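Local coordinates for protein lectin 2 (Agrocybe aegerita, PDB 4TQJ) that specifically recognises non-reducing terminal N-acetylglucosamine, as a fungal lectin with a beta-propeller fold, at residues T1-V13 / R168-T180. The protein carries 1 engineered substitution. Residues are numbered along the deposited sequence; the frame is centred on the assembly and turned at random.
Sequences TSNVITQDLPIPV and RLDRHLRFLADVT
Ile5 and Leu176 face each other as an antiparallel hydrogen-bonded pair, in the tight part of the contact. Ile5 N donates to Leu176 O at 2.9 Å, and Leu176 N donates to Ile5 O. Both bonds are nearly straight. The two side chains run side by side, Ile5 CB 4.0 Å from Leu176 CB. Next to them, Thr6 CB sits over one face of the Phe175 ring, 3.9 Å from its centroid and offset toward the rim. Thr6 OG1 is turned between the backbone N and carbonyl carbon (chi1 72°) and takes the N-H of Leu9, an ST motif.

Toward Gln7 the contact becomes wetter. Its chain is extended beyond CG (chi2 178°) and carries the amide to Arg174, where Gln7 OE1 accepts from Arg174 N at 2.9 Å. A water also donates to OE1. Gln7 NE2 donates to a second water, held by Leu169 O and His172 O. At the other end, a single water joins Asn3 O to Asp178 N.

The N-terminal segment thus adds a short, weakly bonded edge strand, residues 4-5, to the blade of strands 173-177, 186-190, 195-198 and 210-213, near the propeller centre. Ile5 leans on strand 117-121, whereas Val4, Phe175 and Ala177 touch Val232.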
ATOM      1  N   THR A   1     -20.378   3.742   4.497  1.00 18.67           N
ATOM      2  CA  THR A   1     -19.699   3.322   3.268  1.00 24.98           C
ATOM      3  C   THR A   1     -20.194   1.960   2.807  1.00 25.68           C
ATOM      4  O   THR A   1     -20.387   1.057   3.612  1.00 29.31           O
ATOM      5  CB  THR A   1     -18.155   3.231   3.430  1.00 27.60           C
ATOM      6  OG1 THR A   1     -17.617   4.508   3.797  1.00 22.01           O
ATOM      7  CG2 THR A   1     -17.493   2.764   2.105  1.00 22.72           C
ATOM      8  N   SER A   2     -20.401   1.836   1.500  1.00 25.19           N
ATOM      9  CA  SER A   2     -20.719   0.572   0.854  1.00 28.38           C
ATOM     10  C   SER A   2     -19.736   0.396  -0.309  1.00 27.22           C
ATOM     11  O   SER A   2     -19.510   1.337  -1.059  1.00 29.62           O
ATOM     12  CB  SER A   2     -22.150   0.610   0.290  1.00 27.81           C
ATOM     13  OG  SER A   2     -23.125   0.211   1.239  1.00 29.41           O
ATOM     14  N   ASN A   3     -19.133  -0.777  -0.467  1.00 31.04           N
ATOM     15  CA  ASN A   3     -18.412  -1.038  -1.717  1.00 27.19           C
ATOM     16  C   ASN A   3     -19.420  -1.202  -2.861  1.00 23.76           C
ATOM     17  O   ASN A   3     -20.396  -1.924  -2.723  1.00 19.81           O
ATOM     18  CB  ASN A   3     -17.499  -2.254  -1.592  1.00 39.94           C
ATOM     19  CG  ASN A   3     -16.037  -1.866  -1.379  1.00 45.55           C
ATOM     20  OD1 ASN A   3     -15.694  -1.216  -0.380  1.00 43.01           O
ATOM     21  ND2 ASN A   3     -15.167  -2.269  -2.316  1.00 35.56           N
ATOM     22  N   VAL A   4     -19.208  -0.500  -3.967  1.00 20.65           N
ATOM     23  CA  VAL A   4     -20.211  -0.437  -5.032  1.00 15.38           C
ATOM     24  C   VAL A   4     -19.584  -0.494  -6.432  1.00 16.62           C
ATOM     25  O   VAL A   4     -18.503   0.050  -6.677  1.00 14.32           O
ATOM     26  CB  VAL A   4     -21.067   0.854  -4.914  1.00 22.09           C
ATOM     27  CG1 VAL A   4     -21.819   1.121  -6.212  1.00 23.30           C
ATOM     28  CG2 VAL A   4     -22.035   0.774  -3.725  1.00 16.87           C
ATOM     29  N   ILE A   5     -20.282  -1.150  -7.347  1.00 15.00           N
ATOM     30  CA  ILE A   5     -19.810  -1.299  -8.714  1.00 15.19           C
ATOM     31  C   ILE A   5     -20.874  -0.767  -9.657  1.00 12.76           C
ATOM     32  O   ILE A   5     -22.000  -1.257  -9.643  1.00 12.36           O
ATOM     33  CB  ILE A   5     -19.540  -2.775  -9.014  1.00 13.35           C
ATOM     34  CG1 ILE A   5     -18.347  -3.242  -8.180  1.00 17.73           C
ATOM     35  CG2 ILE A   5     -19.289  -2.999 -10.500  1.00 11.31           C
ATOM     36  CD1 ILE A   5     -18.097  -4.711  -8.269  1.00 14.13           C
ATOM     37  N   THR A   6     -20.524   0.246 -10.445  1.00 10.62           N
ATOM     38  CA  THR A   6     -21.465   0.854 -11.393  1.00 12.75           C
ATOM     39  C   THR A   6     -20.932   0.704 -12.811  1.00 10.74           C
ATOM     40  O   THR A   6     -19.804   0.275 -13.003  1.00 13.62           O
ATOM     41  CB  THR A   6     -21.745   2.374 -11.100  1.00 14.11           C
ATOM     42  OG1 THR A   6     -20.604   3.167 -11.447  1.00 12.93           O
ATOM     43  CG2 THR A   6     -22.107   2.607  -9.643  1.00 13.16           C
ATOM     44  N   GLN A   7     -21.750   1.035 -13.806  1.00  9.80           N
ATOM     45  CA  GLN A   7     -21.301   1.002 -15.194  1.00 13.51           C
ATOM     46  C   GLN A   7     -20.186   2.017 -15.443  1.00 14.76           C
ATOM     47  O   GLN A   7     -19.201   1.718 -16.115  1.00 13.84           O
ATOM     48  CB  GLN A   7     -22.479   1.252 -16.143  1.00 14.19           C
ATOM     49  CG  GLN A   7     -23.586   0.226 -15.973  1.00 10.95           C
ATOM     50  CD  GLN A   7     -24.780   0.468 -16.857  1.00 12.06           C
ATOM     51  OE1 GLN A   7     -25.896   0.095 -16.500  1.00 11.80           O
ATOM     52  NE2 GLN A   7     -24.559   1.096 -18.015  1.00 12.37           N
ATOM     53  N   ASP A   8     -20.339   3.217 -14.892  1.00 13.93           N
ATOM     54  CA  ASP A   8     -19.341   4.265 -15.091  1.00 16.96           C
ATOM     55  C   ASP A   8     -18.085   4.007 -14.254  1.00 12.84           C
ATOM     56  O   ASP A   8     -16.968   4.320 -14.661  1.00 14.87           O
ATOM     57  CB  ASP A   8     -19.933   5.631 -14.731  1.00 20.61           C
ATOM     58  CG  ASP A   8     -20.941   6.115 -15.757  1.00 26.16           C
ATOM     59  OD1 ASP A   8     -20.908   5.620 -16.904  1.00 28.07           O
ATOM     60  OD2 ASP A   8     -21.772   6.987 -15.424  1.00 31.56           O
ATOM     61  N   LEU A   9     -18.281   3.447 -13.074  1.00 10.75           N
ATOM     62  CA  LEU A   9     -17.169   3.168 -12.166  1.00 12.48           C
ATOM     63  C   LEU A   9     -17.214   1.708 -11.759  1.00 12.04           C
ATOM     64  O   LEU A   9     -17.655   1.374 -10.668  1.00 13.32           O
ATOM     65  CB  LEU A   9     -17.256   4.081 -10.940  1.00 12.82           C
ATOM     66  CG  LEU A   9     -16.977   5.552 -11.238  1.00 17.26           C
ATOM     67  CD1 LEU A   9     -17.362   6.449 -10.056  1.00 22.20           C
ATOM     68  CD2 LEU A   9     -15.511   5.746 -11.605  1.00 13.89           C
ATOM     69  N   PRO A  10     -16.788   0.822 -12.662  1.00 12.58           N
ATOM     70  CA  PRO A  10     -16.828  -0.610 -12.367  1.00 14.73           C
ATOM     71  C   PRO A  10     -15.784  -1.050 -11.332  1.00 13.19           C
ATOM     72  O   PRO A  10     -15.896  -2.159 -10.790  1.00 14.43           O
ATOM     73  CB  PRO A  10     -16.539  -1.239 -13.732  1.00 11.18           C
ATOM     74  CG  PRO A  10     -15.728  -0.216 -14.429  1.00 12.71           C
ATOM     75  CD  PRO A  10     -16.348   1.084 -14.042  1.00 12.28           C
ATOM     76  N   ILE A  11     -14.793  -0.198 -11.074  1.00 13.24           N
ATOM     77  CA  ILE A  11     -13.711  -0.496 -10.132  1.00 11.92           C
ATOM     78  C   ILE A  11     -13.896   0.286  -8.839  1.00 13.30           C
ATOM     79  O   ILE A  11     -13.723   1.512  -8.816  1.00 14.15           O
ATOM     80  CB  ILE A  11     -12.333  -0.115 -10.709  1.00 14.32           C
ATOM     81  CG1 ILE A  11     -12.081  -0.839 -12.031  1.00 13.77           C
ATOM     82  CG2 ILE A  11     -11.235  -0.448  -9.704  1.00 15.78           C
ATOM     83  CD1 ILE A  11     -10.838  -0.381 -12.743  1.00 14.06           C
ATOM     84  N   PRO A  12     -14.259  -0.412  -7.759  1.00 14.50           N
ATOM     85  CA  PRO A  12     -14.427   0.251  -6.465  1.00 17.10           C
ATOM     86  C   PRO A  12     -13.088   0.811  -5.998  1.00 19.48           C
ATOM     87  O   PRO A  12     -12.054   0.178  -6.198  1.00 17.21           O
ATOM     88  CB  PRO A  12     -14.876  -0.887  -5.537  1.00 21.60           C
ATOM     89  CG  PRO A  12     -15.355  -1.960  -6.440  1.00 19.41           C
ATOM     90  CD  PRO A  12     -14.478  -1.865  -7.657  1.00 16.74           C
ATOM     91  N   VAL A  13     -13.121   2.005  -5.422  1.00 18.12           N
ATOM     92  CA  VAL A  13     -11.942   2.636  -4.876  1.00 16.39           C
ATOM     93  C   VAL A  13     -12.242   2.886  -3.404  1.00 19.87           C
ATOM     94  O   VAL A  13     -13.339   3.319  -3.055  1.00 17.76           O
ATOM     95  CB  VAL A  13     -11.649   3.964  -5.590  1.00 19.49           C
ATOM     96  CG1 VAL A  13     -10.477   4.666  -4.937  1.00 16.87           C
ATOM     97  CG2 VAL A  13     -11.394   3.727  -7.089  1.00 16.46           C
ATOM     98  N   ARG A 168     -31.405  -2.638 -21.681  1.00 13.87           N
ATOM     99  CA  ARG A 168     -30.717  -1.829 -22.679  1.00 16.00           C
ATOM    100  C   ARG A 168     -29.832  -0.766 -22.040  1.00 15.01           C
ATOM    101  O   ARG A 168     -30.246  -0.061 -21.113  1.00 13.96           O
ATOM    102  CB  ARG A 168     -31.733  -1.122 -23.586  1.00 15.86           C
ATOM    103  CG  ARG A 168     -32.648  -2.055 -24.369  1.00 19.98           C
ATOM    104  CD  ARG A 168     -31.895  -2.756 -25.508  1.00 22.37           C
ATOM    105  NE  ARG A 168     -32.773  -3.606 -26.311  1.00 21.07           N
ATOM    106  CZ  ARG A 168     -33.020  -4.883 -26.038  1.00 22.17           C
ATOM    107  NH1 ARG A 168     -32.459  -5.466 -24.988  1.00 14.19           N
ATOM    108  NH2 ARG A 168     -33.827  -5.584 -26.822  1.00 26.95           N
ATOM    109  N   LEU A 169     -28.625  -0.627 -22.574  1.00 16.08           N
ATOM    110  CA  LEU A 169     -27.699   0.383 -22.109  1.00 13.51           C
ATOM    111  C   LEU A 169     -28.188   1.801 -22.360  1.00 15.50           C
ATOM    112  O   LEU A 169     -27.794   2.713 -21.644  1.00 15.80           O
ATOM    113  CB  LEU A 169     -26.325   0.161 -22.724  1.00 14.99           C
ATOM    114  CG  LEU A 169     -25.713  -1.123 -22.179  1.00 13.84           C
ATOM    115  CD1 LEU A 169     -24.635  -1.634 -23.113  1.00 16.34           C
ATOM    116  CD2 LEU A 169     -25.185  -0.884 -20.768  1.00 15.64           C
ATOM    117  N   ASP A 170     -29.066   1.991 -23.347  1.00 15.26           N
ATOM    118  CA  ASP A 170     -29.634   3.321 -23.571  1.00 15.23           C
ATOM    119  C   ASP A 170     -30.885   3.637 -22.738  1.00 17.37           C
ATOM    120  O   ASP A 170     -31.420   4.743 -22.814  1.00 19.01           O
ATOM    121  CB  ASP A 170     -29.861   3.595 -25.075  1.00 20.99           C
ATOM    122  CG  ASP A 170     -30.961   2.732 -25.689  1.00 21.92           C
ATOM    123  OD1 ASP A 170     -31.459   1.789 -25.034  1.00 24.42           O
ATOM    124  OD2 ASP A 170     -31.319   2.989 -26.856  1.00 25.90           O
ATOM    125  N   ARG A 171     -31.327   2.689 -21.914  1.00 13.97           N
ATOM    126  CA  ARG A 171     -32.551   2.862 -21.151  1.00 12.81           C
ATOM    127  C   ARG A 171     -32.429   2.583 -19.647  1.00 13.23           C
ATOM    128  O   ARG A 171     -33.113   3.212 -18.841  1.00 13.93           O
ATOM    129  CB  ARG A 171     -33.660   1.988 -21.755  1.00 13.11           C
ATOM    130  CG  ARG A 171     -34.082   2.426 -23.158  1.00 20.71           C
ATOM    131  CD  ARG A 171     -35.147   1.520 -23.782  1.00 17.02           C
ATOM    132  NE  ARG A 171     -36.340   1.411 -22.953  1.00 19.26           N
ATOM    133  CZ  ARG A 171     -37.327   2.307 -22.922  1.00 21.28           C
ATOM    134  NH1 ARG A 171     -37.263   3.402 -23.668  1.00 20.76           N
ATOM    135  NH2 ARG A 171     -38.373   2.110 -22.127  1.00 18.24           N
ATOM    136  N   HIS A 172     -31.544   1.663 -19.291  1.00 14.15           N
ATOM    137  CA  HIS A 172     -31.522   1.051 -17.960  1.00 13.89           C
ATOM    138  C   HIS A 172     -30.128   1.067 -17.343  1.00 12.02           C
ATOM    139  O   HIS A 172     -29.137   1.263 -18.045  1.00 14.22           O
ATOM    140  CB  HIS A 172     -32.025  -0.394 -18.070  1.00 14.11           C
ATOM    141  CG  HIS A 172     -33.281  -0.522 -18.878  1.00 12.66           C
ATOM    142  ND1 HIS A 172     -33.383  -1.359 -19.969  1.00 18.84           N
ATOM    143  CD2 HIS A 172     -34.469   0.119 -18.783  1.00 15.66           C
ATOM    144  CE1 HIS A 172     -34.588  -1.243 -20.499  1.00 16.48           C
ATOM    145  NE2 HIS A 172     -35.267  -0.353 -19.797  1.00 15.49           N
ATOM    146  N   LEU A 173     -30.067   0.849 -16.031  1.00 10.35           N
ATOM    147  CA  LEU A 173     -28.809   0.806 -15.298  1.00 11.20           C
ATOM    148  C   LEU A 173     -28.713  -0.474 -14.485  1.00 13.54           C
ATOM    149  O   LEU A 173     -29.686  -0.900 -13.873  1.00 14.15           O
ATOM    150  CB  LEU A 173     -28.701   1.998 -14.348  1.00  9.64           C
ATOM    151  CG  LEU A 173     -28.745   3.376 -15.025  1.00 14.35           C
ATOM    152  CD1 LEU A 173     -29.029   4.445 -13.988  1.00  9.78           C
ATOM    153  CD2 LEU A 173     -27.430   3.656 -15.769  1.00 11.82           C
ATOM    154  N   ARG A 174     -27.533  -1.082 -14.464  1.00 13.10           N
ATOM    155  CA  ARG A 174     -27.347  -2.289 -13.682  1.00 12.25           C
ATOM    156  C   ARG A 174     -26.073  -2.182 -12.864  1.00 11.08           C
ATOM    157  O   ARG A 174     -24.987  -2.085 -13.418  1.00 11.01           O
ATOM    158  CB  ARG A 174     -27.338  -3.527 -14.588  1.00 13.84           C
ATOM    159  CG  ARG A 174     -28.755  -3.944 -15.053  1.00 14.90           C
ATOM    160  CD  ARG A 174     -28.704  -4.817 -16.308  1.00 12.08           C
ATOM    161  NE  ARG A 174     -28.237  -4.039 -17.453  1.00 15.97           N
ATOM    162  CZ  ARG A 174     -28.017  -4.530 -18.671  1.00 15.67           C
ATOM    163  NH1 ARG A 174     -28.210  -5.816 -18.931  1.00 15.12           N
ATOM    164  NH2 ARG A 174     -27.584  -3.727 -19.630  1.00 14.68           N
ATOM    165  N   PHE A 175     -26.231  -2.196 -11.544  1.00 13.16           N
ATOM    166  CA  PHE A 175     -25.123  -1.992 -10.617  1.00 13.56           C
ATOM    167  C   PHE A 175     -25.042  -3.165  -9.642  1.00 11.32           C
ATOM    168  O   PHE A 175     -25.955  -3.977  -9.557  1.00 14.57           O
ATOM    169  CB  PHE A 175     -25.323  -0.710  -9.792  1.00 13.51           C
ATOM    170  CG  PHE A 175     -25.467   0.558 -10.599  1.00 11.00           C
ATOM    171  CD1 PHE A 175     -26.119   1.657 -10.041  1.00 17.60           C
ATOM    172  CD2 PHE A 175     -24.923   0.685 -11.866  1.00 14.16           C
ATOM    173  CE1 PHE A 175     -26.250   2.844 -10.737  1.00 13.71           C
ATOM    174  CE2 PHE A 175     -25.049   1.875 -12.570  1.00 14.62           C
ATOM    175  CZ  PHE A 175     -25.713   2.957 -11.997  1.00 10.55           C
ATOM    176  N   LEU A 176     -23.957  -3.230  -8.883  1.00 11.09           N
ATOM    177  CA  LEU A 176     -23.821  -4.212  -7.820  1.00 13.55           C
ATOM    178  C   LEU A 176     -23.552  -3.435  -6.541  1.00 12.41           C
ATOM    179  O   LEU A 176     -22.718  -2.552  -6.525  1.00 12.78           O
ATOM    180  CB  LEU A 176     -22.672  -5.169  -8.104  1.00 12.96           C
ATOM    181  CG  LEU A 176     -22.724  -6.001  -9.392  1.00 13.91           C
ATOM    182  CD1 LEU A 176     -21.374  -6.710  -9.618  1.00  9.58           C
ATOM    183  CD2 LEU A 176     -23.888  -6.986  -9.359  1.00 13.17           C
ATOM    184  N   ALA A 177     -24.294  -3.741  -5.485  1.00 15.95           N
ATOM    185  CA  ALA A 177     -24.133  -3.053  -4.214  1.00 14.97           C
ATOM    186  C   ALA A 177     -24.797  -3.871  -3.129  1.00 17.22           C
ATOM    187  O   ALA A 177     -25.736  -4.603  -3.393  1.00 17.87           O
ATOM    188  CB  ALA A 177     -24.759  -1.663  -4.278  1.00 16.72           C
ATOM    189  N   ASP A 178     -24.320  -3.739  -1.901  1.00 17.07           N
ATOM    190  CA  ASP A 178     -25.000  -4.385  -0.795  1.00 20.02           C
ATOM    191  C   ASP A 178     -26.149  -3.507  -0.333  1.00 16.97           C
ATOM    192  O   ASP A 178     -25.928  -2.479   0.313  1.00 16.98           O
ATOM    193  CB  ASP A 178     -24.042  -4.636   0.369  1.00 23.13           C
ATOM    194  CG  ASP A 178     -24.684  -5.451   1.470  1.00 21.24           C
ATOM    195  OD1 ASP A 178     -25.809  -5.944   1.254  1.00 22.16           O
ATOM    196  OD2 ASP A 178     -24.072  -5.595   2.543  1.00 25.36           O
ATOM    197  N   VAL A 179     -27.370  -3.901  -0.693  1.00 17.72           N
ATOM    198  CA  VAL A 179     -28.565  -3.198  -0.239  1.00 19.18           C
ATOM    199  C   VAL A 179     -29.306  -4.008   0.829  1.00 19.70           C
ATOM    200  O   VAL A 179     -30.055  -3.445   1.625  1.00 18.42           O
ATOM    201  CB  VAL A 179     -29.530  -2.890  -1.402  1.00 18.04           C
ATOM    202  CG1 VAL A 179     -28.852  -2.030  -2.458  1.00 17.48           C
ATOM    203  CG2 VAL A 179     -30.033  -4.175  -2.035  1.00 21.44           C
ATOM    204  N   THR A 180     -29.102  -5.326   0.859  1.00 21.54           N
ATOM    205  CA  THR A 180     -29.807  -6.165   1.838  1.00 21.13           C
ATOM    206  C   THR A 180     -29.180  -6.091   3.218  1.00 23.24           C
ATOM    207  O   THR A 180     -29.821  -6.433   4.210  1.00 29.14           O
ATOM    208  CB  THR A 180     -29.849  -7.648   1.444  1.00 22.16           C
ATOM    209  OG1 THR A 180     -28.519  -8.179   1.437  1.00 23.57           O
ATOM    210  CG2 THR A 180     -30.501  -7.836   0.080  1.00 22.61           C
TER
HETATM  211  O   HOH W   1     -22.511  -2.170  -1.292  1.00 25.32           O
HETATM  212  O   HOH W   2     -27.804  -1.204 -18.151  1.00 11.16           O
HETATM  213  O   HOH W   3     -26.886   2.550 -19.080  1.00 16.39           O